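Local coordinates for sulfur carrier protein ThiS adenylyltransferase (Escherichia coli, PDB 1ZUD) that catalyses the ATP-dependent adenylation of the C-terminal glycine of the sulfur carrier protein ThiS, a step in thiamine diphosphate biosynthesis, at residues A44-G49 and M197-A202; R106-A111 and R132-A137; A138-N143 and C240-G245. One frame throughout, in Å; residues are numbered along the deposited sequence.

The three contacts lie within one Rossmann-type adenylating fold. Contact 1 is buried: its centre is about 7 Å from the centre of the chain, and the side chain of Thr199 is about 9 Å from the ATP-binding Gly38. Contact 2, whose centre is about 21 Å from that of contact 1, contains the ATP-binding Leu107 and is approached by no atom of contact 1 nearer than about 7 Å. Contact 3 is at the surface, around the zinc, and its centre is 26 Å from that of contact 1. Contacts 2 and 3 share helix 129-141 and have centres 12 Å apart; they touch directly, Asn136 ND2 being 3.8 Å from Val242 CG1.

Contact 1 of 3, residues A44-G49 and M197-A202; sequences ALYLAG and MGTLQA
One face of the Tyr46 ring is covered by the methyl group of Thr199: CG2 sits 4.2 Å from the centroid of the Tyr46 ring and 28° off its normal, the geometry of a CH-pi contact. The Thr199 hydroxyl OG1 lies on the same side of the ring plane, beyond the rim, 3.7 Å from Tyr46 CE1. That approach is packing, because OG1 is hydrogen-bonded to Gly195 O one turn back on its own helix.

The two helices belong to a Rossmann-type fold. Helix 40-50 follows strand 30-34 through a glycine-rich turn that includes the ATP-binding Gly38, and helix 191-210 runs beside it. The short segments point roughly the same way, crossing at -29° with an axis separation of 8.7 Å at closest approach. At this spacing Ala202 meets the other helix directly; its CB is directed at that helix, and it is the most covered residue of 197-202.

Tyr46 reaches across because its CG is anti to the carbonyl carbon (chi1 -77°), which turns a ring face to the Thr199 methyl while CB stays close to Ala202. On Thr199 the branches divide the work: OG1 is turned back to its own helix and CG2 is left for the ring. Every touching residue is buried, and part of that cover comes from the second subunit, where Pro192 packs on Thr199 and Ala202, and Gly195 packs on Tyr46. The pair therefore lies against the homodimer interface.

Leu47 adds a further apolar contact through CD1, in one of two modelled conformers, so its details carry less weight. Beside it the methylene Tyr46 CB lies 3.8 Å from the methyl Ala202 CB.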
ATOM      1  N   ALA C  44      11.532  -6.260   3.257  1.00 21.07           N
ATOM      2  CA  ALA C  44      12.646  -6.534   4.165  1.00 20.08           C
ATOM      3  C   ALA C  44      12.896  -5.336   5.138  1.00 23.40           C
ATOM      4  O   ALA C  44      13.151  -5.552   6.329  1.00 18.71           O
ATOM      5  CB  ALA C  44      13.934  -6.838   3.352  1.00 19.17           C
ATOM      6  N   LEU C  45      12.816  -4.107   4.625  1.00 22.41           N
ATOM      7  CA  LEU C  45      13.050  -2.909   5.445  1.00 21.20           C
ATOM      8  C   LEU C  45      12.047  -2.898   6.596  1.00 21.51           C
ATOM      9  O   LEU C  45      12.413  -2.679   7.732  1.00 22.39           O
ATOM     10  CB  LEU C  45      12.870  -1.614   4.613  1.00 19.79           C
ATOM     11  CG  LEU C  45      14.171  -1.157   3.930  1.00 29.80           C
ATOM     12  CD1 LEU C  45      13.852  -0.270   2.715  1.00 25.90           C
ATOM     13  CD2 LEU C  45      15.098  -0.477   4.975  1.00 22.97           C
ATOM     14  N   TYR C  46      10.769  -3.098   6.288  1.00 19.37           N
ATOM     15  CA  TYR C  46       9.738  -3.062   7.346  1.00 20.26           C
ATOM     16  C   TYR C  46       9.823  -4.215   8.312  1.00 19.67           C
ATOM     17  O   TYR C  46       9.528  -4.067   9.520  1.00 24.35           O
ATOM     18  CB  TYR C  46       8.319  -2.993   6.739  1.00 18.02           C
ATOM     19  CG  TYR C  46       8.007  -1.605   6.241  1.00 16.51           C
ATOM     20  CD1 TYR C  46       8.054  -1.314   4.865  1.00 16.32           C
ATOM     21  CD2 TYR C  46       7.796  -0.561   7.145  1.00 18.35           C
ATOM     22  CE1 TYR C  46       7.925  -0.013   4.400  1.00 18.57           C
ATOM     23  CE2 TYR C  46       7.625   0.771   6.692  1.00 23.16           C
ATOM     24  CZ  TYR C  46       7.698   1.025   5.306  1.00 18.97           C
ATOM     25  OH  TYR C  46       7.507   2.296   4.833  1.00 22.46           O
ATOM     26  N   LEU C  47      10.156  -5.387   7.792  1.00 21.09           N
ATOM     27  CA  LEU C  47      10.279  -6.584   8.655  1.00 20.04           C
ATOM     28  C   LEU C  47      11.501  -6.377   9.574  1.00 24.00           C
ATOM     29  O   LEU C  47      11.467  -6.709  10.771  1.00 21.86           O
ATOM     30  CB  LEU C  47      10.399  -7.825   7.773  0.70 23.85           C
ATOM     31  CG  LEU C  47       9.135  -8.731   7.650  0.70 23.73           C
ATOM     32  CD1 LEU C  47       7.871  -8.172   8.324  0.70 12.09           C
ATOM     33  CD2 LEU C  47       8.925  -9.042   6.196  0.70 21.79           C
ATOM     34  N   ALA C  48      12.586  -5.833   9.025  1.00 20.95           N
ATOM     35  CA  ALA C  48      13.752  -5.542   9.888  1.00 23.41           C
ATOM     36  C   ALA C  48      13.372  -4.502  10.962  1.00 24.60           C
ATOM     37  O   ALA C  48      13.731  -4.638  12.153  1.00 25.33           O
ATOM     38  CB  ALA C  48      14.908  -4.996   9.063  1.00 22.30           C
ATOM     39  N   GLY C  49      12.665  -3.454  10.544  1.00 25.81           N
ATOM     40  CA  GLY C  49      12.300  -2.429  11.498  1.00 22.43           C
ATOM     41  C   GLY C  49      11.378  -2.985  12.551  1.00 24.29           C
ATOM     42  O   GLY C  49      11.432  -2.531  13.699  1.00 24.23           O
ATOM     43  N   MET C 197       2.634  -3.124  -2.637  1.00 16.28           N
ATOM     44  CA  MET C 197       2.383  -4.580  -2.542  1.00 20.72           C
ATOM     45  C   MET C 197       3.402  -5.227  -1.636  1.00 22.58           C
ATOM     46  O   MET C 197       3.067  -6.077  -0.814  1.00 19.97           O
ATOM     47  CB  MET C 197       2.415  -5.236  -3.940  1.00 21.82           C
ATOM     48  CG  MET C 197       1.427  -4.596  -4.943  1.00 19.02           C
ATOM     49  SD  MET C 197      -0.295  -4.330  -4.354  1.00 22.84           S
ATOM     50  CE  MET C 197      -0.763  -6.112  -3.964  1.00 25.90           C
ATOM     51  N   GLY C 198       4.677  -4.840  -1.760  1.00 18.16           N
ATOM     52  CA  GLY C 198       5.639  -5.464  -0.874  1.00 13.72           C
ATOM     53  C   GLY C 198       5.459  -5.035   0.569  1.00 17.56           C
ATOM     54  O   GLY C 198       5.672  -5.827   1.494  1.00 19.03           O
ATOM     55  N   THR C 199       5.112  -3.766   0.785  1.00 17.05           N
ATOM     56  CA  THR C 199       4.883  -3.294   2.161  1.00 17.86           C
ATOM     57  C   THR C 199       3.684  -4.071   2.751  1.00 21.27           C
ATOM     58  O   THR C 199       3.674  -4.429   3.956  1.00 18.61           O
ATOM     59  CB  THR C 199       4.595  -1.761   2.173  1.00 23.96           C
ATOM     60  OG1 THR C 199       5.721  -1.115   1.590  1.00 21.13           O
ATOM     61  CG2 THR C 199       4.429  -1.212   3.623  1.00 18.89           C
ATOM     62  N   LEU C 200       2.666  -4.310   1.925  1.00 17.45           N
ATOM     63  CA  LEU C 200       1.491  -5.087   2.408  1.00 19.16           C
ATOM     64  C   LEU C 200       1.893  -6.532   2.745  1.00 16.66           C
ATOM     65  O   LEU C 200       1.343  -7.109   3.652  1.00 21.03           O
ATOM     66  CB  LEU C 200       0.376  -5.091   1.361  1.00 18.84           C
ATOM     67  CG  LEU C 200      -0.306  -3.725   1.317  1.00 27.55           C
ATOM     68  CD1 LEU C 200      -1.257  -3.683   0.081  1.00 24.58           C
ATOM     69  CD2 LEU C 200      -0.986  -3.449   2.668  1.00 25.21           C
ATOM     70  N   GLN C 201       2.828  -7.119   1.990  1.00 19.37           N
ATOM     71  CA  GLN C 201       3.354  -8.431   2.331  1.00 22.04           C
ATOM     72  C   GLN C 201       3.969  -8.372   3.740  1.00 22.16           C
ATOM     73  O   GLN C 201       3.758  -9.272   4.524  1.00 17.88           O
ATOM     74  CB  GLN C 201       4.451  -8.847   1.357  1.00 23.90           C
ATOM     75  CG  GLN C 201       3.896  -9.250   0.018  1.00 24.52           C
ATOM     76  CD  GLN C 201       5.003  -9.738  -0.876  1.00 26.65           C
ATOM     77  OE1 GLN C 201       5.680  -8.922  -1.494  1.00 26.06           O
ATOM     78  NE2 GLN C 201       5.209 -11.059  -0.935  1.00 25.88           N
ATOM     79  N   ALA C 202       4.765  -7.339   4.054  1.00 16.19           N
ATOM     80  CA  ALA C 202       5.328  -7.234   5.424  1.00 15.80           C
ATOM     81  C   ALA C 202       4.212  -7.186   6.493  1.00 16.04           C
ATOM     82  O   ALA C 202       4.306  -7.804   7.565  1.00 18.58           O
ATOM     83  CB  ALA C 202       6.250  -5.892   5.536  1.00 14.44           C
TER

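Contact 2 of 3, residues R106-A111 and R132-A137; sequences RLTGEA and RQEINA
Thr108 and Glu134 bring the two backbones closest, their CA atoms 7.4 Å apart, where the extended 106-108 run turns at Gly109, with a positive phi of 52°, beside helix 129-141. The carboxylate of Glu134 bridges the turn. Thr108 OG1 donates to Glu134 OE1 over a short 2.5 Å, and Gly109 N donates to Glu134 OE2 at 2.7 Å with an angle of 162°. Each oxygen uses its syn lone pair, so the two donors converge on the mouth of the carboxylate and would fix its rotation. Thr108 OG1 reaches it by standing opposite its own backbone N (chi1 -176°).

This is the loop that leads from strand 99-103 into helix 109-118, part of a beta-alpha-beta unit of the Rossmann-type fold, and Leu107 within it is an ATP-binding residue. With Glu134 replaced by alanine, the Thr108 hydroxyl and the Gly109 amide would probably lose their shared acceptor, and the turn would be freer to shift.

A water donates to Glu134 OE2 at 2.5 Å and, weakly, to Gly109 O. Arg106 NH1 stands 4.9 Å from Glu134 OE1, too far for a salt bridge, though its charge may still steady the carboxylate.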
ATOM      1  N   ARG C 106      19.618 -18.424  -6.723  1.00 32.41           N
ATOM      2  CA  ARG C 106      18.265 -18.595  -7.263  1.00 39.49           C
ATOM      3  C   ARG C 106      17.900 -19.875  -6.551  1.00 34.40           C
ATOM      4  O   ARG C 106      18.361 -20.952  -6.925  1.00 34.87           O
ATOM      5  CB  ARG C 106      18.287 -18.828  -8.786  1.00 41.45           C
ATOM      6  CG  ARG C 106      16.882 -19.045  -9.408  1.00 50.47           C
ATOM      7  CD  ARG C 106      16.953 -19.142 -10.933  1.00 54.48           C
ATOM      8  NE  ARG C 106      15.662 -19.398 -11.576  1.00 67.64           N
ATOM      9  CZ  ARG C 106      15.045 -20.585 -11.617  1.00 71.99           C
ATOM     10  NH1 ARG C 106      15.593 -21.657 -11.047  1.00 69.86           N
ATOM     11  NH2 ARG C 106      13.877 -20.704 -12.250  1.00 75.22           N
ATOM     12  N   LEU C 107      17.104 -19.730  -5.505  1.00 29.89           N
ATOM     13  CA  LEU C 107      16.745 -20.862  -4.667  1.00 26.06           C
ATOM     14  C   LEU C 107      15.914 -21.825  -5.416  1.00 27.34           C
ATOM     15  O   LEU C 107      14.863 -21.460  -5.924  1.00 27.31           O
ATOM     16  CB  LEU C 107      15.939 -20.407  -3.455  1.00 27.35           C
ATOM     17  CG  LEU C 107      16.667 -19.773  -2.275  1.00 27.09           C
ATOM     18  CD1 LEU C 107      15.651 -19.362  -1.194  1.00 23.43           C
ATOM     19  CD2 LEU C 107      17.679 -20.795  -1.715  1.00 25.61           C
ATOM     20  N   THR C 108      16.369 -23.059  -5.460  1.00 27.57           N
ATOM     21  CA  THR C 108      15.616 -24.092  -6.125  1.00 29.28           C
ATOM     22  C   THR C 108      15.983 -25.461  -5.529  1.00 26.14           C
ATOM     23  O   THR C 108      17.008 -25.630  -4.844  1.00 26.89           O
ATOM     24  CB  THR C 108      15.908 -24.069  -7.671  1.00 37.58           C
ATOM     25  OG1 THR C 108      15.082 -25.044  -8.319  1.00 43.44           O
ATOM     26  CG2 THR C 108      17.388 -24.386  -7.965  1.00 37.69           C
ATOM     27  N   GLY C 109      15.144 -26.436  -5.820  1.00 29.70           N
ATOM     28  CA  GLY C 109      15.395 -27.779  -5.340  1.00 30.28           C
ATOM     29  C   GLY C 109      15.663 -27.906  -3.864  1.00 30.36           C
ATOM     30  O   GLY C 109      14.944 -27.338  -3.024  1.00 26.70           O
ATOM     31  N   GLU C 110      16.734 -28.631  -3.541  1.00 25.76           N
ATOM     32  CA  GLU C 110      17.093 -28.873  -2.158  1.00 28.69           C
ATOM     33  C   GLU C 110      17.386 -27.616  -1.318  1.00 25.10           C
ATOM     34  O   GLU C 110      17.024 -27.555  -0.149  1.00 26.15           O
ATOM     35  CB  GLU C 110      18.307 -29.809  -2.144  1.00 38.36           C
ATOM     36  CG  GLU C 110      18.919 -30.058  -0.809  1.00 48.17           C
ATOM     37  CD  GLU C 110      20.344 -30.579  -0.949  1.00 62.81           C
ATOM     38  OE1 GLU C 110      21.274 -29.747  -1.081  1.00 69.25           O
ATOM     39  OE2 GLU C 110      20.531 -31.821  -0.951  1.00 66.20           O
ATOM     40  N   ALA C 111      18.072 -26.644  -1.893  1.00 28.26           N
ATOM     41  CA  ALA C 111      18.385 -25.416  -1.156  1.00 28.65           C
ATOM     42  C   ALA C 111      17.058 -24.657  -0.861  1.00 24.79           C
ATOM     43  O   ALA C 111      16.902 -24.077   0.208  1.00 29.46           O
ATOM     44  CB  ALA C 111      19.318 -24.520  -1.996  1.00 27.30           C
ATOM     45  N   ARG C 132       7.706 -19.027  -8.930  1.00 23.73           N
ATOM     46  CA  ARG C 132       6.592 -18.912  -8.027  1.00 24.37           C
ATOM     47  C   ARG C 132       5.930 -20.279  -7.858  1.00 25.36           C
ATOM     48  O   ARG C 132       5.556 -20.640  -6.742  1.00 21.75           O
ATOM     49  CB  ARG C 132       5.567 -17.879  -8.542  1.00 27.17           C
ATOM     50  CG  ARG C 132       6.049 -16.379  -8.470  1.00 27.55           C
ATOM     51  CD  ARG C 132       5.058 -15.450  -9.177  1.00 29.41           C
ATOM     52  NE  ARG C 132       5.455 -14.040  -9.137  1.00 27.34           N
ATOM     53  CZ  ARG C 132       5.324 -13.256  -8.061  1.00 35.61           C
ATOM     54  NH1 ARG C 132       4.811 -13.724  -6.917  1.00 33.69           N
ATOM     55  NH2 ARG C 132       5.668 -11.986  -8.129  1.00 29.79           N
ATOM     56  N   GLN C 133       5.776 -21.043  -8.932  1.00 23.90           N
ATOM     57  CA  GLN C 133       5.159 -22.369  -8.732  1.00 26.55           C
ATOM     58  C   GLN C 133       6.044 -23.266  -7.852  1.00 22.88           C
ATOM     59  O   GLN C 133       5.530 -24.006  -6.986  1.00 21.99           O
ATOM     60  CB  GLN C 133       4.905 -23.065 -10.083  1.00 23.62           C
ATOM     61  CG  GLN C 133       3.921 -22.324 -10.944  1.00 24.31           C
ATOM     62  CD  GLN C 133       2.482 -22.528 -10.484  1.00 28.16           C
ATOM     63  OE1 GLN C 133       2.233 -23.142  -9.445  1.00 30.11           O
ATOM     64  NE2 GLN C 133       1.528 -21.994 -11.257  1.00 26.09           N
ATOM     65  N   GLU C 134       7.379 -23.165  -8.019  1.00 23.88           N
ATOM     66  CA  GLU C 134       8.284 -24.003  -7.235  1.00 20.90           C
ATOM     67  C   GLU C 134       8.195 -23.656  -5.742  1.00 23.35           C
ATOM     68  O   GLU C 134       8.231 -24.528  -4.893  1.00 21.38           O
ATOM     69  CB  GLU C 134       9.772 -23.892  -7.731  1.00 24.22           C
ATOM     70  CG  GLU C 134      10.519 -25.253  -7.573  1.00 37.60           C
ATOM     71  CD  GLU C 134      12.071 -25.201  -7.538  1.00 39.91           C
ATOM     72  OE1 GLU C 134      12.683 -24.336  -8.199  1.00 37.42           O
ATOM     73  OE2 GLU C 134      12.683 -26.063  -6.862  1.00 40.12           O
ATOM     74  N   ILE C 135       8.110 -22.362  -5.417  1.00 22.82           N
ATOM     75  CA  ILE C 135       8.012 -21.924  -4.042  1.00 18.97           C
ATOM     76  C   ILE C 135       6.697 -22.396  -3.389  1.00 16.23           C
ATOM     77  O   ILE C 135       6.690 -22.839  -2.237  1.00 22.57           O
ATOM     78  CB  ILE C 135       8.098 -20.354  -3.963  1.00 28.52           C
ATOM     79  CG1 ILE C 135       9.526 -19.896  -4.342  1.00 18.71           C
ATOM     80  CG2 ILE C 135       7.776 -19.858  -2.553  1.00 19.69           C
ATOM     81  CD1 ILE C 135       9.575 -18.323  -4.728  1.00 25.54           C
ATOM     82  N   ASN C 136       5.602 -22.263  -4.135  1.00 18.14           N
ATOM     83  CA  ASN C 136       4.309 -22.675  -3.665  1.00 21.56           C
ATOM     84  C   ASN C 136       4.323 -24.189  -3.373  1.00 22.62           C
ATOM     85  O   ASN C 136       3.797 -24.636  -2.340  1.00 23.33           O
ATOM     86  CB  ASN C 136       3.249 -22.377  -4.717  1.00 19.94           C
ATOM     87  CG  ASN C 136       1.876 -22.984  -4.360  1.00 25.61           C
ATOM     88  OD1 ASN C 136       1.202 -22.509  -3.463  1.00 22.52           O
ATOM     89  ND2 ASN C 136       1.481 -24.054  -5.067  1.00 23.21           N
ATOM     90  N   ALA C 137       4.914 -24.963  -4.270  1.00 23.59           N
ATOM     91  CA  ALA C 137       4.969 -26.438  -4.094  1.00 22.20           C
ATOM     92  C   ALA C 137       5.760 -26.775  -2.827  1.00 25.70           C
ATOM     93  O   ALA C 137       5.383 -27.655  -2.062  1.00 23.18           O
ATOM     94  CB  ALA C 137       5.633 -27.098  -5.319  1.00 21.15           C
TER
HETATM   95  O   HOH W   1      12.037 -27.552  -4.903  1.00 53.51           O

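Contact 3 of 3, residues A138-N143 and C240-G245; sequences ACVALN and CPVCGG. With ZN (zinc ion), chain H.
Val140 and Val242 both hold CG1 anti to the backbone N (chi1 172° for Val140), and this sets the methyl CG1 of Val242 against the branched carbon of its partner. The evidence is a pair of equal approaches: Val242 CG1 is 3.6 Å from both CB and CG2 of Val140, so the methyl rests against the CB-CG2 bond. The other methyl, Val140 CG1, lies 4.0 Å from Cys243 CB and so extends the packing to a zinc ligand of the same loop. The CB of Val140 is directed toward the loop, and the side chain also packs on Trp165 and Cys169.

Helix 129-141, which carries Val140, ends just beyond it. Leu142 leaves helical angles and Asn143 takes a positive phi as the C-prime residue of a Schellman motif, in which Thr144 N returns to Cys139 O and Asn143 N bonds to Val140 O at 3.1 Å.

Across the contact, the side chain of Cys240 is anti to its backbone N, whereas that of Cys243 sits between N and the carbonyl carbon. With these two settings both sulfurs face the metal: Cys240 SG is 2.2 Å and Cys243 SG 2.4 Å from the zinc ion. Cys169 and Cys172 complete the site. Two amides of the loop also point at the first thiolate: Val242 N is 3.4 Å from Cys240 SG, and Cys243 N reaches the same sulfur nearly straight, at 172°. These bonds would be expected to draw charge from that sulfur. At Gly244 a CB would collide with Cys240 O. Together the Cys-Pro-Val-Cys-Gly sequence, the paired N-H...S bonds and the metal ligands mark a rubredoxin-type zinc knuckle, one half of a four-cysteine zinc site.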
ATOM      1  N   ALA C 138       6.863 -26.065  -2.591  1.00 22.27           N
ATOM      2  CA  ALA C 138       7.663 -26.313  -1.393  1.00 23.28           C
ATOM      3  C   ALA C 138       6.916 -25.904  -0.128  1.00 25.97           C
ATOM      4  O   ALA C 138       6.963 -26.624   0.868  1.00 24.33           O
ATOM      5  CB  ALA C 138       9.025 -25.535  -1.448  1.00 25.84           C
ATOM      6  N   CYS C 139       6.242 -24.743  -0.153  1.00 18.73           N
ATOM      7  CA  CYS C 139       5.518 -24.305   1.027  1.00 20.34           C
ATOM      8  C   CYS C 139       4.397 -25.289   1.391  1.00 23.84           C
ATOM      9  O   CYS C 139       4.201 -25.593   2.572  1.00 19.77           O
ATOM     10  CB  CYS C 139       4.915 -22.890   0.784  1.00 23.85           C
ATOM     11  SG  CYS C 139       6.313 -21.640   0.817  1.00 24.47           S
ATOM     12  N   VAL C 140       3.646 -25.749   0.393  1.00 19.80           N
ATOM     13  CA  VAL C 140       2.557 -26.683   0.738  1.00 26.86           C
ATOM     14  C   VAL C 140       3.129 -28.010   1.307  1.00 25.57           C
ATOM     15  O   VAL C 140       2.658 -28.506   2.336  1.00 26.39           O
ATOM     16  CB  VAL C 140       1.682 -26.980  -0.488  1.00 24.91           C
ATOM     17  CG1 VAL C 140       0.662 -28.109  -0.174  1.00 26.77           C
ATOM     18  CG2 VAL C 140       0.938 -25.683  -0.922  1.00 19.94           C
ATOM     19  N   ALA C 141       4.190 -28.530   0.677  1.00 27.54           N
ATOM     20  CA  ALA C 141       4.785 -29.804   1.120  1.00 29.16           C
ATOM     21  C   ALA C 141       5.391 -29.686   2.505  1.00 27.90           C
ATOM     22  O   ALA C 141       5.450 -30.666   3.256  1.00 23.80           O
ATOM     23  CB  ALA C 141       5.884 -30.306   0.096  1.00 26.21           C
ATOM     24  N   LEU C 142       5.854 -28.488   2.857  1.00 25.25           N
ATOM     25  CA  LEU C 142       6.486 -28.308   4.156  1.00 23.68           C
ATOM     26  C   LEU C 142       5.558 -27.581   5.091  1.00 27.82           C
ATOM     27  O   LEU C 142       5.977 -27.117   6.155  1.00 25.23           O
ATOM     28  CB  LEU C 142       7.815 -27.545   3.993  1.00 30.10           C
ATOM     29  CG  LEU C 142       9.202 -28.240   3.865  1.00 38.26           C
ATOM     30  CD1 LEU C 142       9.117 -29.771   3.838  1.00 31.77           C
ATOM     31  CD2 LEU C 142       9.933 -27.718   2.648  1.00 28.80           C
ATOM     32  N   ASN C 143       4.287 -27.450   4.702  1.00 27.06           N
ATOM     33  CA  ASN C 143       3.322 -26.824   5.613  1.00 25.68           C
ATOM     34  C   ASN C 143       3.747 -25.441   6.161  1.00 29.60           C
ATOM     35  O   ASN C 143       3.591 -25.163   7.354  1.00 24.35           O
ATOM     36  CB  ASN C 143       3.148 -27.769   6.779  1.00 36.06           C
ATOM     37  CG  ASN C 143       1.724 -28.068   7.043  1.00 43.37           C
ATOM     38  OD1 ASN C 143       0.937 -28.216   6.103  1.00 38.48           O
ATOM     39  ND2 ASN C 143       1.363 -28.144   8.320  1.00 51.64           N
ATOM     40  N   CYS C 240      -6.050 -30.126  -7.938  1.00 34.63           N
ATOM     41  CA  CYS C 240      -4.722 -29.481  -7.775  1.00 29.85           C
ATOM     42  C   CYS C 240      -3.610 -30.500  -7.499  1.00 27.40           C
ATOM     43  O   CYS C 240      -3.658 -31.229  -6.531  1.00 28.62           O
ATOM     44  CB  CYS C 240      -4.729 -28.446  -6.623  1.00 29.84           C
ATOM     45  SG  CYS C 240      -3.091 -27.601  -6.514  1.00 28.11           S
ATOM     46  N   PRO C 241      -2.574 -30.540  -8.343  1.00 30.70           N
ATOM     47  CA  PRO C 241      -1.481 -31.505  -8.113  1.00 32.13           C
ATOM     48  C   PRO C 241      -0.569 -31.197  -6.926  1.00 32.91           C
ATOM     49  O   PRO C 241       0.246 -32.013  -6.555  1.00 31.91           O
ATOM     50  CB  PRO C 241      -0.713 -31.492  -9.424  1.00 28.90           C
ATOM     51  CG  PRO C 241      -0.951 -30.068  -9.934  1.00 33.35           C
ATOM     52  CD  PRO C 241      -2.403 -29.797  -9.606  1.00 26.49           C
ATOM     53  N   VAL C 242      -0.727 -30.025  -6.320  1.00 25.10           N
ATOM     54  CA  VAL C 242       0.093 -29.641  -5.179  1.00 24.16           C
ATOM     55  C   VAL C 242      -0.608 -29.844  -3.847  1.00 23.79           C
ATOM     56  O   VAL C 242      -0.085 -30.499  -2.961  1.00 24.61           O
ATOM     57  CB  VAL C 242       0.547 -28.108  -5.265  1.00 25.98           C
ATOM     58  CG1 VAL C 242       1.257 -27.684  -3.955  1.00 25.42           C
ATOM     59  CG2 VAL C 242       1.487 -27.910  -6.418  1.00 23.28           C
ATOM     60  N   CYS C 243      -1.799 -29.292  -3.673  1.00 24.04           N
ATOM     61  CA  CYS C 243      -2.462 -29.415  -2.382  1.00 29.04           C
ATOM     62  C   CYS C 243      -3.649 -30.387  -2.497  1.00 30.84           C
ATOM     63  O   CYS C 243      -4.394 -30.559  -1.546  1.00 31.59           O
ATOM     64  CB  CYS C 243      -2.997 -28.037  -1.899  1.00 20.48           C
ATOM     65  SG  CYS C 243      -4.424 -27.381  -2.873  1.00 30.10           S
ATOM     66  N   GLY C 244      -3.795 -30.969  -3.679  1.00 32.99           N
ATOM     67  CA  GLY C 244      -4.883 -31.888  -3.955  1.00 48.15           C
ATOM     68  C   GLY C 244      -4.883 -33.065  -3.007  1.00 55.57           C
ATOM     69  O   GLY C 244      -5.891 -33.768  -2.910  1.00 57.90           O
ATOM     70  N   GLY C 245      -3.765 -33.285  -2.314  1.00 60.37           N
ATOM     71  CA  GLY C 245      -3.679 -34.395  -1.371  1.00 67.26           C
ATOM     72  C   GLY C 245      -3.611 -35.780  -2.012  1.00 70.71           C
ATOM     73  O   GLY C 245      -2.759 -36.600  -1.583  1.00 72.06           O
TER
HETATM   74 ZN    ZN H 502      -3.675 -26.205  -4.849  1.00 28.07          ZN